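Local coordinates for endonuclease MutS2 (Deinococcus radiodurans, PDB 4OCH), which probably senses collided ribosomes and, as a full-length ATPase, splits them into their subunits, this chain being its C-terminal Smr domain, at residues A[57-62]-A[82-87]. Numbering follows the deposited sequence.
Sequences TLRDYL and GVTIVN
Thr84 OG1 and, farther off, the carbonyl oxygen of Val83 lie at the edge of the Arg59 guanidinium, both close to its plane, while Phe71 of strand 68-73 also touches the arginine side chain. This is helix-on-sheet packing in the α/β core of the Smr domain: helix 53-62 packs on a mixed four-stranded sheet, and its segment 57-62 runs nearly parallel to strand segment 83-87, at 13° with a closest axis approach of 10.6 Å. Arg59 spans the gap with a chain extended from CG to NE and takes hold of one hydroxyl oxygen side-on with two nitrogens. The bond from Arg59 NH2 to Thr84 OG1 is the shorter and straighter at 2.8 Å, with 156° at the hydrogen. That from Arg59 NE to Thr84 OG1 measures 3.2 Å and bends to 140°. A salt bridge from Arg59 NH2 to Asp73 and a hydrogen bond between Thr84 OG1 and His47 extend this polar cluster, so the buried hydroxyl has three nitrogen partners and the guanidinium is held against rotation. Toward the C-terminal end of the helix the contact turns apolar. Leu62, which also touches Ile32 of helix 21-38 and Phe71, meets Thr84 tip to tip, its CD1 lying 3.9 Å from Thr84 CG2. The threonine thus serves both halves of the interface, offering its hydroxyl to Arg59 and its methyl to the leucine. Two residues further along the strand, both methyls of Leu62 converge on a single methyl of Val86, CD1 and CD2 each 3.9 Å from CG2.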
ATOM      1  N   THR A  57       9.875   0.607   4.064  1.00  8.00           N
ATOM      2  CA  THR A  57      10.268  -0.381   3.061  1.00  9.17           C
ATOM      3  C   THR A  57       9.252  -0.512   1.911  1.00  7.70           C
ATOM      4  O   THR A  57       9.617  -0.645   0.755  1.00  7.64           O
ATOM      5  CB  THR A  57      10.587  -1.749   3.696  1.00 11.28           C
ATOM      6  OG1 THR A  57       9.428  -2.270   4.311  1.00 11.67           O
ATOM      7  CG2 THR A  57      11.667  -1.621   4.763  1.00 13.12           C
ATOM      8  N   LEU A  58       7.979  -0.462   2.243  1.00  7.71           N
ATOM      9  CA  LEU A  58       6.919  -0.474   1.237  1.00  7.54           C
ATOM     10  C   LEU A  58       6.974   0.755   0.353  1.00  7.92           C
ATOM     11  O   LEU A  58       6.767   0.655  -0.824  1.00  8.40           O
ATOM     12  CB  LEU A  58       5.529  -0.638   1.877  1.00  7.89           C
ATOM     13  CG  LEU A  58       5.311  -2.004   2.549  1.00  9.05           C
ATOM     14  CD1 LEU A  58       4.038  -1.970   3.355  1.00 11.27           C
ATOM     15  CD2 LEU A  58       5.314  -3.126   1.496  1.00 11.10           C
ATOM     16  N   ARG A  59       7.248   1.902   0.938  1.00  7.78           N
ATOM     17  CA  ARG A  59       7.386   3.117   0.155  1.00  9.38           C
ATOM     18  C   ARG A  59       8.584   3.066  -0.782  1.00  9.43           C
ATOM     19  O   ARG A  59       8.519   3.525  -1.869  1.00  9.88           O
ATOM     20  CB  ARG A  59       7.395   4.367   1.059  1.00 10.31           C
ATOM     21  CG  ARG A  59       6.044   4.537   1.726  1.00 12.32           C
ATOM     22  CD  ARG A  59       5.768   5.867   2.356  1.00 15.13           C
ATOM     23  NE  ARG A  59       4.429   5.700   2.887  1.00 18.79           N
ATOM     24  CZ  ARG A  59       3.682   6.633   3.438  1.00 21.07           C
ATOM     25  NH1 ARG A  59       4.170   7.840   3.532  1.00 22.17           N
ATOM     26  NH2 ARG A  59       2.503   6.346   3.934  1.00 21.39           N
ATOM     27  N   ASP A  60       9.671   2.479  -0.311  1.00 11.09           N
ATOM     28  CA  ASP A  60      10.841   2.326  -1.138  1.00  9.56           C
ATOM     29  C   ASP A  60      10.475   1.459  -2.332  1.00  8.84           C
ATOM     30  O   ASP A  60      10.878   1.746  -3.441  1.00  9.53           O
ATOM     31  CB  ASP A  60      11.954   1.635  -0.360  1.00 11.23           C
ATOM     32  CG  ASP A  60      12.561   2.514   0.718  1.00 16.11           C
ATOM     33  OD1 ASP A  60      12.465   3.743   0.638  1.00 15.46           O
ATOM     34  OD2 ASP A  60      13.150   1.937   1.646  1.00 20.61           O
ATOM     35  N   TYR A  61       9.712   0.401  -2.100  1.00  7.76           N
ATOM     36  CA  TYR A  61       9.232  -0.407  -3.201  1.00  7.69           C
ATOM     37  C   TYR A  61       8.338   0.405  -4.150  1.00  7.92           C
ATOM     38  O   TYR A  61       8.469   0.292  -5.347  1.00  7.94           O
ATOM     39  CB  TYR A  61       8.487  -1.675  -2.684  1.00  9.07           C
ATOM     40  CG  TYR A  61       7.737  -2.336  -3.805  1.00  7.79           C
ATOM     41  CD1 TYR A  61       8.422  -3.019  -4.778  1.00  7.49           C
ATOM     42  CD2 TYR A  61       6.392  -2.079  -4.004  1.00  9.09           C
ATOM     43  CE1 TYR A  61       7.777  -3.525  -5.868  1.00  8.36           C
ATOM     44  CE2 TYR A  61       5.730  -2.587  -5.104  1.00  9.45           C
ATOM     45  CZ  TYR A  61       6.449  -3.312  -6.022  1.00  9.09           C
ATOM     46  OH  TYR A  61       5.845  -3.834  -7.127  1.00 11.12           O
ATOM     47  N   LEU A  62       7.425   1.181  -3.598  1.00  8.79           N
ATOM     48  CA  LEU A  62       6.405   1.845  -4.397  1.00  8.11           C
ATOM     49  C   LEU A  62       7.006   2.816  -5.407  1.00 10.06           C
ATOM     50  O   LEU A  62       6.464   2.977  -6.460  1.00 11.21           O
ATOM     51  CB  LEU A  62       5.355   2.543  -3.539  1.00  7.40           C
ATOM     52  CG  LEU A  62       4.359   1.596  -2.882  1.00  7.37           C
ATOM     53  CD1 LEU A  62       3.661   2.300  -1.730  1.00  6.39           C
ATOM     54  CD2 LEU A  62       3.332   1.076  -3.898  1.00  8.08           C
ATOM     55  N   GLY A  82      -0.093   4.911   9.431  1.00  6.85           N
ATOM     56  CA  GLY A  82      -0.212   3.470   9.532  1.00  8.16           C
ATOM     57  C   GLY A  82      -0.851   2.828   8.307  1.00  7.78           C
ATOM     58  O   GLY A  82      -0.978   1.608   8.245  1.00  8.13           O
ATOM     59  N   VAL A  83      -1.255   3.672   7.365  1.00  6.26           N
ATOM     60  CA  VAL A  83      -1.842   3.256   6.082  1.00  6.32           C
ATOM     61  C   VAL A  83      -1.205   4.030   4.932  1.00  6.20           C
ATOM     62  O   VAL A  83      -1.078   5.214   4.997  1.00  8.27           O
ATOM     63  CB  VAL A  83      -3.349   3.526   6.049  1.00  6.51           C
ATOM     64  CG1 VAL A  83      -3.940   3.005   4.741  1.00  8.66           C
ATOM     65  CG2 VAL A  83      -4.031   2.839   7.208  1.00  6.96           C
ATOM     66  N   THR A  84      -0.842   3.351   3.854  1.00  6.12           N
ATOM     67  CA  THR A  84      -0.348   4.042   2.685  1.00  6.83           C
ATOM     68  C   THR A  84      -1.386   3.911   1.603  1.00  5.81           C
ATOM     69  O   THR A  84      -1.775   2.831   1.260  1.00  8.09           O
ATOM     70  CB  THR A  84       0.977   3.447   2.203  1.00  7.94           C
ATOM     71  OG1 THR A  84       1.971   3.659   3.209  1.00  8.12           O
ATOM     72  CG2 THR A  84       1.426   4.141   0.933  1.00  8.65           C
ATOM     73  N   ILE A  85      -1.844   5.050   1.111  1.00  5.72           N
ATOM     74  CA  ILE A  85      -2.790   5.107   0.001  1.00  4.75           C
ATOM     75  C   ILE A  85      -1.985   4.937  -1.282  1.00  6.06           C
ATOM     76  O   ILE A  85      -1.017   5.612  -1.501  1.00  6.91           O
ATOM     77  CB  ILE A  85      -3.472   6.485  -0.058  1.00  6.96           C
ATOM     78  CG1 ILE A  85      -4.048   6.877   1.308  1.00  9.03           C
ATOM     79  CG2 ILE A  85      -4.557   6.523  -1.129  1.00  7.70           C
ATOM     80  CD1 ILE A  85      -5.050   5.862   1.817  1.00  9.29           C
ATOM     81  N   VAL A  86      -2.406   4.005  -2.122  1.00  5.59           N
ATOM     82  CA  VAL A  86      -1.739   3.828  -3.405  1.00  6.78           C
ATOM     83  C   VAL A  86      -2.724   4.196  -4.496  1.00  6.25           C
ATOM     84  O   VAL A  86      -3.781   3.600  -4.609  1.00  8.47           O
ATOM     85  CB  VAL A  86      -1.219   2.379  -3.606  1.00  6.97           C
ATOM     86  CG1 VAL A  86      -0.576   2.206  -4.982  1.00  8.09           C
ATOM     87  CG2 VAL A  86      -0.167   2.068  -2.549  1.00  5.53           C
ATOM     88  N   ASN A  87      -2.363   5.179  -5.296  1.00  6.40           N
ATOM     89  CA  ASN A  87      -3.204   5.537  -6.414  1.00  7.01           C
ATOM     90  C   ASN A  87      -2.677   4.820  -7.642  1.00  5.35           C
ATOM     91  O   ASN A  87      -1.570   5.016  -8.042  1.00  6.32           O
ATOM     92  CB  ASN A  87      -3.208   7.047  -6.607  1.00  8.15           C
ATOM     93  CG  ASN A  87      -3.698   7.786  -5.388  1.00  7.85           C
ATOM     94  OD1 ASN A  87      -2.937   8.470  -4.724  1.00  9.79           O
ATOM     95  ND2 ASN A  87      -4.956   7.630  -5.079  1.00  7.93           N
TER